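Local coordinates for protein tyrosinase (Burkholderia thailandensis, PDB 5ZRD) that hydroxylates monophenols to catechols, and as a tyrosinase probably oxidises these on to quinones, at a centre of two copper ions, at residues 31-36 against 136-141; 242-247 against 251-256; 258-263 against 485-490. All blocks are in the same frame, centred on the assembly; numbering follows the deposited sequence.

Contact 1: 31-36 against 136-141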
loop_
_atom_site.group_PDB
_atom_site.type_symbol
_atom_site.label_atom_id
_atom_site.label_comp_id
_atom_site.label_asym_id
_atom_site.label_seq_id
_atom_site.Cartn_x
_atom_site.Cartn_y
_atom_site.Cartn_z
ATOM N N ASP A 31 -12.333 31.654 -40.648
ATOM C CA ASP A 31 -12.111 30.190 -40.673
ATOM C C ASP A 31 -11.595 29.680 -39.317
ATOM O O ASP A 31 -12.038 28.640 -38.795
ATOM C CB ASP A 31 -11.112 29.798 -41.764
ATOM C CG ASP A 31 -11.672 29.960 -43.179
ATOM O OD1 ASP A 31 -12.914 29.915 -43.382
ATOM O OD2 ASP A 31 -10.840 30.112 -44.096
ATOM N N LEU A 32 -10.634 30.415 -38.768
ATOM C CA LEU A 32 -10.065 30.067 -37.478
ATOM C C LEU A 32 -11.174 30.060 -36.416
ATOM O O LEU A 32 -11.334 29.060 -35.720
ATOM C CB LEU A 32 -8.954 31.059 -37.110
ATOM C CG LEU A 32 -8.283 30.756 -35.770
ATOM C CD1 LEU A 32 -7.394 29.529 -35.885
ATOM C CD2 LEU A 32 -7.524 31.961 -35.250
ATOM N N VAL A 33 -11.933 31.152 -36.312
ATOM C CA VAL A 33 -13.008 31.227 -35.317
ATOM C C VAL A 33 -14.012 30.097 -35.564
ATOM O O VAL A 33 -14.393 29.391 -34.626
ATOM C CB VAL A 33 -13.681 32.613 -35.282
ATOM C CG1 VAL A 33 -14.992 32.576 -34.512
ATOM C CG2 VAL A 33 -12.763 33.674 -34.680
ATOM N N ARG A 34 -14.400 29.891 -36.822
ATOM C CA ARG A 34 -15.405 28.880 -37.137
ATOM C C ARG A 34 -14.898 27.509 -36.703
ATOM O O ARG A 34 -15.680 26.720 -36.237
ATOM C CB ARG A 34 -15.768 28.882 -38.629
ATOM C CG ARG A 34 -16.681 27.734 -39.062
ATOM C CD ARG A 34 -16.996 27.731 -40.555
ATOM N NE ARG A 34 -17.896 28.824 -40.886
ATOM C CZ ARG A 34 -17.553 29.942 -41.521
ATOM N NH1 ARG A 34 -18.472 30.879 -41.694
ATOM N NH2 ARG A 34 -16.318 30.125 -41.982
ATOM N N ALA A 35 -13.602 27.238 -36.886
ATOM C CA ALA A 35 -12.992 25.943 -36.494
ATOM C C ALA A 35 -13.004 25.772 -34.970
ATOM O O ALA A 35 -13.236 24.671 -34.443
ATOM C CB ALA A 35 -11.574 25.873 -37.016
ATOM N N TRP A 36 -12.727 26.864 -34.260
ATOM C CA TRP A 36 -12.685 26.821 -32.820
ATOM C C TRP A 36 -14.111 26.635 -32.273
ATOM O O TRP A 36 -14.331 25.853 -31.313
ATOM C CB TRP A 36 -12.013 28.085 -32.271
ATOM C CG TRP A 36 -10.538 27.952 -32.090
ATOM C CD1 TRP A 36 -9.542 28.294 -32.963
ATOM C CD2 TRP A 36 -9.888 27.432 -30.929
ATOM N NE1 TRP A 36 -8.315 28.017 -32.421
ATOM C CE2 TRP A 36 -8.501 27.473 -31.181
ATOM C CE3 TRP A 36 -10.350 26.924 -29.716
ATOM C CZ2 TRP A 36 -7.577 27.044 -30.243
ATOM C CZ3 TRP A 36 -9.439 26.494 -28.789
ATOM C CH2 TRP A 36 -8.074 26.558 -29.055
ATOM N N GLU A 136 -15.159 39.976 -26.385
ATOM C CA GLU A 136 -16.375 39.263 -25.928
ATOM C C GLU A 136 -17.068 38.562 -27.086
ATOM O O GLU A 136 -17.623 37.476 -26.899
ATOM C CB GLU A 136 -17.387 40.207 -25.276
ATOM C CG GLU A 136 -17.000 40.608 -23.857
ATOM C CD GLU A 136 -18.112 41.185 -22.991
ATOM O OE1 GLU A 136 -19.231 41.478 -23.528
ATOM O OE2 GLU A 136 -17.858 41.332 -21.773
ATOM N N LYS A 137 -17.014 39.186 -28.254
ATOM C CA LYS A 137 -17.896 38.838 -29.364
ATOM C C LYS A 137 -17.118 38.648 -30.661
ATOM O O LYS A 137 -15.974 39.087 -30.802
ATOM C CB LYS A 137 -18.912 39.958 -29.595
ATOM C CG LYS A 137 -19.856 40.201 -28.427
ATOM C CD LYS A 137 -20.628 38.972 -28.021
ATOM C CE LYS A 137 -21.604 39.258 -26.903
ATOM N NZ LYS A 137 -22.344 38.031 -26.516
ATOM N N PHE A 138 -17.793 38.011 -31.604
ATOM C CA PHE A 138 -17.305 37.952 -32.970
ATOM C C PHE A 138 -18.499 37.877 -33.936
ATOM O O PHE A 138 -19.510 37.239 -33.628
ATOM C CB PHE A 138 -16.389 36.733 -33.121
ATOM C CG PHE A 138 -15.591 36.728 -34.396
ATOM C CD1 PHE A 138 -14.534 37.610 -34.564
ATOM C CD2 PHE A 138 -15.904 35.843 -35.426
ATOM C CE1 PHE A 138 -13.840 37.645 -35.764
ATOM C CE2 PHE A 138 -15.185 35.853 -36.614
ATOM C CZ PHE A 138 -14.152 36.752 -36.774
ATOM N N GLU A 139 -18.353 38.461 -35.123
ATOM C CA GLU A 139 -19.355 38.326 -36.198
ATOM C C GLU A 139 -18.974 37.159 -37.128
ATOM O O GLU A 139 -18.017 37.232 -37.918
ATOM C CB GLU A 139 -19.474 39.655 -36.950
ATOM C CG GLU A 139 -20.769 39.820 -37.735
ATOM C CD GLU A 139 -22.085 39.859 -36.957
ATOM O OE1 GLU A 139 -22.073 39.780 -35.702
ATOM O OE2 GLU A 139 -23.137 39.948 -37.623
ATOM N N LEU A 140 -19.747 36.082 -37.046
ATOM C CA LEU A 140 -19.622 34.968 -37.971
ATOM C C LEU A 140 -20.981 34.645 -38.627
ATOM O O LEU A 140 -21.982 34.461 -37.920
ATOM C CB LEU A 140 -19.105 33.756 -37.197
ATOM C CG LEU A 140 -18.775 32.570 -38.092
ATOM C CD1 LEU A 140 -17.474 32.823 -38.846
ATOM C CD2 LEU A 140 -18.713 31.275 -37.294
ATOM N N ASP A 141 -21.013 34.513 -39.966
ATOM C CA ASP A 141 -22.264 34.194 -40.702
ATOM C C ASP A 141 -23.331 35.268 -40.400
ATOM O O ASP A 141 -24.471 34.931 -40.036
ATOM C CB ASP A 141 -22.851 32.816 -40.296
ATOM C CG ASP A 141 -21.957 31.614 -40.661
ATOM O OD1 ASP A 141 -21.251 31.657 -41.687
ATOM O OD2 ASP A 141 -22.011 30.591 -39.928
#
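The ring of Phe-138 is aimed at Val-33 by a first torsion that sets CG opposite the backbone nitrogen (chi1 -168°), while Arg-34 runs out extended from its helix and then bends about its CG-CD bond (chi3 -72°), which carries its guanidinium across to Leu-140 and Asp-141. The side chains of Val-33 and Phe-138 come from opposite directions, and the valine meets a face of the ring. CG2 of Val-33 sits over the middle of that face, 3.8 Å from the ring centroid of Phe-138, a CH-pi contact close to the ring normal. The other methyl hangs beyond the rim, where Val-33 CG1 lies 3.5 Å from Phe-138 CD2.

These residues join helix 27-41 to the first strand of a small antiparallel hairpin, 137-140 paired with 143-146. Ile-145 on the second strand also touches Val-33, and Glu-30, just before this segment on the helix, packs on both Phe-138 and Leu-140.

Leu-140 meets the arginine at both ends. Its CD2 is 4.0 Å from Arg-34 CB, and its CD1 lies over one face of the guanidinium, offset to the rim and 3.6 Å from Arg-34 NH1. That same NH1 makes a salt bridge with OD1 of Asp-141 at 2.9 Å. The bond is bent, with an N-H...O angle of 135°: the oxygen lies in the guanidinium plane, but the nitrogen comes from above the carboxylate plane. Farther along the edge of the guanidinium, Arg-34 NH2 has a second, long ion pair with Asp-31 OD1 at 3.7 Å, and the two acids together probably limit turning about the NE-CZ end of the arginine.

Contact 2: 242-247 against 251-256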
loop_
_atom_site.group_PDB
_atom_site.type_symbol
_atom_site.label_atom_id
_atom_site.label_comp_id
_atom_site.label_asym_id
_atom_site.label_seq_id
_atom_site.Cartn_x
_atom_site.Cartn_y
_atom_site.Cartn_z
ATOM N N VAL A 242 14.920 36.128 -26.480
ATOM C CA VAL A 242 16.134 36.373 -27.284
ATOM C C VAL A 242 17.260 35.473 -26.779
ATOM O O VAL A 242 17.861 34.741 -27.567
ATOM C CB VAL A 242 16.583 37.848 -27.305
ATOM C CG1 VAL A 242 17.918 38.001 -28.017
ATOM C CG2 VAL A 242 15.546 38.780 -27.928
ATOM N N ARG A 243 17.485 35.439 -25.473
ATOM C CA ARG A 243 18.533 34.549 -24.890
ATOM C C ARG A 243 18.341 33.085 -25.317
ATOM O O ARG A 243 19.337 32.380 -25.593
ATOM C CB ARG A 243 18.509 34.551 -23.356
ATOM C CG ARG A 243 19.428 35.559 -22.692
ATOM C CD ARG A 243 20.213 34.986 -21.524
ATOM N NE ARG A 243 20.935 36.083 -20.894
ATOM C CZ ARG A 243 22.140 36.523 -21.267
ATOM N NH1 ARG A 243 22.901 35.786 -22.061
ATOM N NH2 ARG A 243 22.575 37.699 -20.835
ATOM N N CYS A 244 17.095 32.582 -25.288
ATOM C CA CYS A 244 16.913 31.148 -25.485
ATOM C C CYS A 244 17.370 30.755 -26.892
ATOM O O CYS A 244 17.845 29.632 -27.066
ATOM C CB CYS A 244 15.493 30.691 -25.180
ATOM S SG CYS A 244 14.262 30.969 -26.480
ATOM N N LEU A 245 17.362 31.708 -27.837
ATOM C CA LEU A 245 17.719 31.424 -29.232
ATOM C C LEU A 245 19.221 31.156 -29.350
ATOM O O LEU A 245 19.654 30.578 -30.346
ATOM C CB LEU A 245 17.286 32.580 -30.144
ATOM C CG LEU A 245 15.771 32.767 -30.279
ATOM C CD1 LEU A 245 15.440 33.862 -31.275
ATOM C CD2 LEU A 245 15.087 31.481 -30.697
ATOM N N SER A 246 19.979 31.486 -28.325
ATOM C CA SER A 246 21.430 31.234 -28.297
ATOM C C SER A 246 21.761 29.990 -27.462
ATOM O O SER A 246 22.937 29.732 -27.207
ATOM C CB SER A 246 22.189 32.432 -27.736
ATOM O OG SER A 246 22.161 33.540 -28.630
ATOM N N ALA A 247 20.787 29.279 -26.938
ATOM C CA ALA A 247 21.166 28.133 -26.103
ATOM C C ALA A 247 22.015 27.177 -26.953
ATOM O O ALA A 247 21.682 26.945 -28.077
ATOM C CB ALA A 247 19.953 27.454 -25.524
ATOM N N THR A 251 19.635 19.819 -25.550
ATOM C CA THR A 251 19.346 19.415 -24.170
ATOM C C THR A 251 19.049 20.651 -23.301
ATOM O O THR A 251 18.016 20.672 -22.632
ATOM C CB THR A 251 20.440 18.509 -23.600
ATOM O OG1 THR A 251 20.568 17.370 -24.457
ATOM C CG2 THR A 251 20.118 18.033 -22.203
ATOM N N VAL A 252 19.870 21.700 -23.348
ATOM C CA VAL A 252 19.701 22.774 -22.400
ATOM C C VAL A 252 18.759 23.829 -22.971
ATOM O O VAL A 252 18.210 24.633 -22.206
ATOM C CB VAL A 252 21.045 23.371 -21.969
ATOM C CG1 VAL A 252 21.905 22.291 -21.354
ATOM C CG2 VAL A 252 21.775 24.100 -23.087
ATOM N N PHE A 253 18.553 23.794 -24.296
ATOM C CA PHE A 253 17.526 24.595 -24.896
ATOM C C PHE A 253 16.148 24.116 -24.429
ATOM O O PHE A 253 15.229 24.925 -24.263
ATOM C CB PHE A 253 17.573 24.550 -26.425
ATOM C CG PHE A 253 16.443 25.273 -27.117
ATOM C CD1 PHE A 253 16.415 26.653 -27.156
ATOM C CD2 PHE A 253 15.368 24.578 -27.642
ATOM C CE1 PHE A 253 15.375 27.325 -27.784
ATOM C CE2 PHE A 253 14.308 25.237 -28.252
ATOM C CZ PHE A 253 14.315 26.615 -28.329
ATOM N N SER A 254 16.019 22.806 -24.226
ATOM C CA SER A 254 14.724 22.181 -24.144
ATOM C C SER A 254 14.014 22.481 -22.820
ATOM O O SER A 254 12.810 22.478 -22.829
ATOM C CB SER A 254 14.818 20.701 -24.355
ATOM O OG SER A 254 15.431 20.078 -23.240
ATOM N N ASN A 255 14.695 22.691 -21.699
ATOM C CA ASN A 255 13.970 22.566 -20.416
ATOM C C ASN A 255 14.758 23.166 -19.244
ATOM O O ASN A 255 15.968 23.288 -19.298
ATOM C CB ASN A 255 13.621 21.104 -20.127
ATOM C CG ASN A 255 14.775 20.256 -19.632
ATOM O OD1 ASN A 255 14.974 20.145 -18.420
ATOM N ND2 ASN A 255 15.496 19.591 -20.541
ATOM N N THR A 256 14.050 23.459 -18.162
ATOM C CA THR A 256 14.616 24.170 -17.001
ATOM C C THR A 256 15.530 23.271 -16.177
ATOM O O THR A 256 16.442 23.772 -15.504
ATOM C CB THR A 256 13.511 24.751 -16.106
ATOM O OG1 THR A 256 12.519 23.749 -15.848
ATOM C CG2 THR A 256 12.842 25.956 -16.742
#
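Cys-244, in the last part of helix 237-244, touches Phe-253 twice, once through its backbone and once through its sulfur. Cys-244 O lies in the plane of the phenyl ring at its edge, 3.3 Å from Phe-253 CD1, a place where the partly positive ring hydrogens would suit an oxygen. The sulfur reaches the same edge farther out: Cys-244 SG is 4.0 Å from Phe-253 CE1 and 5.3 Å from the ring centroid, a sulfur-aromatic contact that comes in obliquely, 70° off the ring normal. A first torsion of 80° places the sulfur on the ring side, beside CE1.

Past Cys-244 the chain folds into a type I beta turn, closed by the bond from Ala-247 N to Cys-244 O at 3.0 Å. The oxygen that faces the ring edge is therefore also gripped by the turn. Leu-245 and Ser-246, the two central residues, direct their CB atoms away from the other segment, and the turn delivers Ala-247 to it. Ala-247 CB points at helix 250-254 and packs 3.8 Å from Phe-253 CA and 3.9 Å from Phe-253 CB, so the aromatic residue is met at its root as well as along its edge.

Trp-330 of helix 315-334 stacks on the Phe-253 ring and gives its indole N-H to the carbonyl oxygen of Ala-247, tying both segments to that helix. Phe-327 joins it against Phe-253, Leu-245 rests on Val-329 of the same helix, and beyond the C-terminal end of helix 250-254 the chain passes through Asn-255, the N-cap residue, into helix 256-265.

Contact 3: 258-263 against 485-490. With CIT (citric acid), chain E.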
loop_
_atom_site.group_PDB
_atom_site.type_symbol
_atom_site.label_atom_id
_atom_site.label_comp_id
_atom_site.label_asym_id
_atom_site.label_seq_id
_atom_site.Cartn_x
_atom_site.Cartn_y
_atom_site.Cartn_z
ATOM N N SER A 258 17.574 20.737 -17.248
ATOM C CA SER A 258 18.847 20.639 -17.970
ATOM C C SER A 258 19.608 21.976 -17.884
ATOM O O SER A 258 20.789 22.000 -17.592
ATOM C CB SER A 258 18.646 20.188 -19.412
ATOM O OG SER A 258 17.947 18.936 -19.478
ATOM N N ALA A 259 18.924 23.082 -18.097
ATOM C CA ALA A 259 19.591 24.372 -18.167
ATOM C C ALA A 259 20.200 24.718 -16.790
ATOM O O ALA A 259 21.305 25.180 -16.692
ATOM C CB ALA A 259 18.592 25.409 -18.650
ATOM N N SER A 260 19.481 24.428 -15.719
ATOM C CA SER A 260 19.935 24.764 -14.369
ATOM C C SER A 260 21.272 24.068 -14.074
ATOM O O SER A 260 22.257 24.726 -13.582
ATOM C CB SER A 260 18.885 24.439 -13.344
ATOM O OG SER A 260 19.410 24.507 -12.031
ATOM N N VAL A 261 21.326 22.778 -14.396
ATOM C CA VAL A 261 22.515 21.992 -14.104
ATOM C C VAL A 261 23.663 22.462 -15.020
ATOM O O VAL A 261 24.838 22.618 -14.580
ATOM C CB VAL A 261 22.249 20.471 -14.193
ATOM C CG1 VAL A 261 23.512 19.645 -13.952
ATOM C CG2 VAL A 261 21.171 20.043 -13.207
ATOM N N TRP A 262 23.347 22.716 -16.277
ATOM C CA TRP A 262 24.333 23.301 -17.198
ATOM C C TRP A 262 24.881 24.615 -16.615
ATOM O O TRP A 262 26.092 24.876 -16.647
ATOM C CB TRP A 262 23.721 23.527 -18.589
ATOM C CG TRP A 262 24.701 24.022 -19.613
ATOM C CD1 TRP A 262 25.055 25.323 -19.857
ATOM C CD2 TRP A 262 25.439 23.227 -20.550
ATOM N NE1 TRP A 262 25.977 25.385 -20.859
ATOM C CE2 TRP A 262 26.216 24.115 -21.319
ATOM C CE3 TRP A 262 25.500 21.861 -20.825
ATOM C CZ2 TRP A 262 27.078 23.674 -22.327
ATOM C CZ3 TRP A 262 26.357 21.424 -21.815
ATOM C CH2 TRP A 262 27.123 22.320 -22.563
ATOM N N ASN A 263 23.989 25.464 -16.124
ATOM C CA ASN A 263 24.401 26.751 -15.568
ATOM C C ASN A 263 25.233 26.559 -14.282
ATOM O O ASN A 263 25.978 27.468 -13.896
ATOM C CB ASN A 263 23.175 27.637 -15.348
ATOM C CG ASN A 263 22.618 28.198 -16.644
ATOM O OD1 ASN A 263 23.301 28.237 -17.670
ATOM N ND2 ASN A 263 21.392 28.689 -16.606
ATOM N N VAL A 485 17.297 25.978 -6.642
ATOM C CA VAL A 485 18.573 26.464 -7.177
ATOM C C VAL A 485 18.257 27.397 -8.347
ATOM O O VAL A 485 17.513 27.039 -9.205
ATOM C CB VAL A 485 19.521 25.313 -7.568
ATOM C CG1 VAL A 485 18.779 24.193 -8.240
ATOM C CG2 VAL A 485 20.654 25.792 -8.444
ATOM N N ALA A 486 18.764 28.621 -8.312
ATOM C CA ALA A 486 18.431 29.613 -9.316
ATOM C C ALA A 486 19.687 30.430 -9.608
ATOM O O ALA A 486 20.431 30.715 -8.677
ATOM C CB ALA A 486 17.306 30.498 -8.833
ATOM N N HIS A 487 19.926 30.770 -10.875
ATOM C CA HIS A 487 21.053 31.604 -11.218
ATOM C C HIS A 487 20.563 32.944 -11.767
ATOM O O HIS A 487 19.518 33.006 -12.413
ATOM C CB HIS A 487 21.947 30.958 -12.271
ATOM C CG HIS A 487 22.305 29.550 -11.980
ATOM N ND1 HIS A 487 23.425 29.215 -11.246
ATOM C CD2 HIS A 487 21.705 28.393 -12.322
ATOM C CE1 HIS A 487 23.505 27.891 -11.174
ATOM N NE2 HIS A 487 22.451 27.376 -11.813
ATOM N N PHE A 488 21.356 33.999 -11.534
ATOM C CA PHE A 488 21.001 35.336 -12.014
ATOM C C PHE A 488 22.271 36.015 -12.489
ATOM O O PHE A 488 23.311 35.852 -11.874
ATOM C CB PHE A 488 20.299 36.176 -10.945
ATOM C CG PHE A 488 19.034 35.575 -10.377
ATOM C CD1 PHE A 488 17.798 35.825 -10.949
ATOM C CD2 PHE A 488 19.071 34.778 -9.255
ATOM C CE1 PHE A 488 16.638 35.291 -10.417
ATOM C CE2 PHE A 488 17.909 34.222 -8.734
ATOM C CZ PHE A 488 16.694 34.467 -9.322
ATOM N N PRO A 489 22.182 36.727 -13.613
ATOM C CA PRO A 489 23.294 37.605 -13.956
ATOM C C PRO A 489 23.440 38.707 -12.894
ATOM O O PRO A 489 22.461 39.109 -12.263
ATOM C CB PRO A 489 22.918 38.172 -15.333
ATOM C CG PRO A 489 21.404 38.223 -15.277
ATOM C CD PRO A 489 21.042 36.973 -14.502
ATOM N N LEU A 490 24.665 39.163 -12.717
ATOM C CA LEU A 490 24.999 40.367 -11.913
ATOM C C LEU A 490 25.353 41.543 -12.843
ATOM O O LEU A 490 25.907 42.544 -12.397
ATOM C CB LEU A 490 26.160 40.012 -10.973
ATOM C CG LEU A 490 25.789 39.082 -9.813
ATOM C CD1 LEU A 490 27.000 38.349 -9.278
ATOM C CD2 LEU A 490 25.112 39.860 -8.698
HETATM C C1 CIT E . 16.867 27.291 -15.482
HETATM O O1 CIT E . 17.149 26.935 -14.310
HETATM O O2 CIT E . 16.250 26.510 -16.219
HETATM C C2 CIT E . 17.232 28.626 -16.126
HETATM C C3 CIT E . 17.692 29.791 -15.224
HETATM O O7 CIT E . 18.705 30.496 -15.918
HETATM C C4 CIT E . 16.775 30.996 -15.287
HETATM C C5 CIT E . 16.822 31.429 -16.780
HETATM O O3 CIT E . 17.752 32.053 -17.350
HETATM O O4 CIT E . 15.868 31.094 -17.467
HETATM C C6 CIT E . 18.449 29.328 -13.982
HETATM O O5 CIT E . 18.173 29.629 -12.834
HETATM O O6 CIT E . 19.446 28.620 -14.165
#
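His-487, on strand 485-489, points at helix 256-265, and its atoms can be followed outward. His-487 CB is 3.9 Å from O6 of a bound citrate, probably from the crystallisation liquor, and CG is near the same oxygen. His-487 CD2 lies 2.9 Å from citrate O6 at the ring edge, and Asn-263 CB makes a CH-pi contact over one face, 3.4 Å from His-487 CD2. On the other flank, ND1 is hydrogen-bonded to Thr-428 of the neighbouring strand, and His-487 CE1 lies 3.7 Å from Asn-263 O. At the tip, His-487 NE2 donates to Ser-260 O at 3.2 Å; the bond is bent, at 138°, and the oxygen is tilted from the ring plane.

The citrate binds both segments. His-487 N gives it a nearly straight bond to O5 at 2.9 Å, and Asn-263 ND2 another to O6 at 3.1 Å, while Asn-263 OD1 is taken by Val-270 N.

The NE2 hydrogen is thus settled by Ser-260 O, and the nearby citrate carboxylate might favour a cationic ring without deciding it. Lys-464 also bonds the citrate, so the site looks suited to an anion.

Overall arrangement
Contacts 2 and 3 are neighbours, with centres 12 Å apart. Helix 250-254 and helix 256-265 follow each other in the chain, and they touch directly where Val-252 CG1 packs 3.5 Å from Trp-262 CB. Contact 1 stands apart, its centre about 36 Å from that of contact 2 and about 43 Å from that of contact 3, across the centre of the chain from the latter. Contact 2 comes nearest the dicopper centre: the Cys-244 side chain is about 8 Å from that of the copper ligand His-277, and the Phe-253 side chain about 13 Å from a copper ion. Contacts 1 and 3 lie away from the copper site; contact 3 borders a citrate that probably came from the crystallisation liquor.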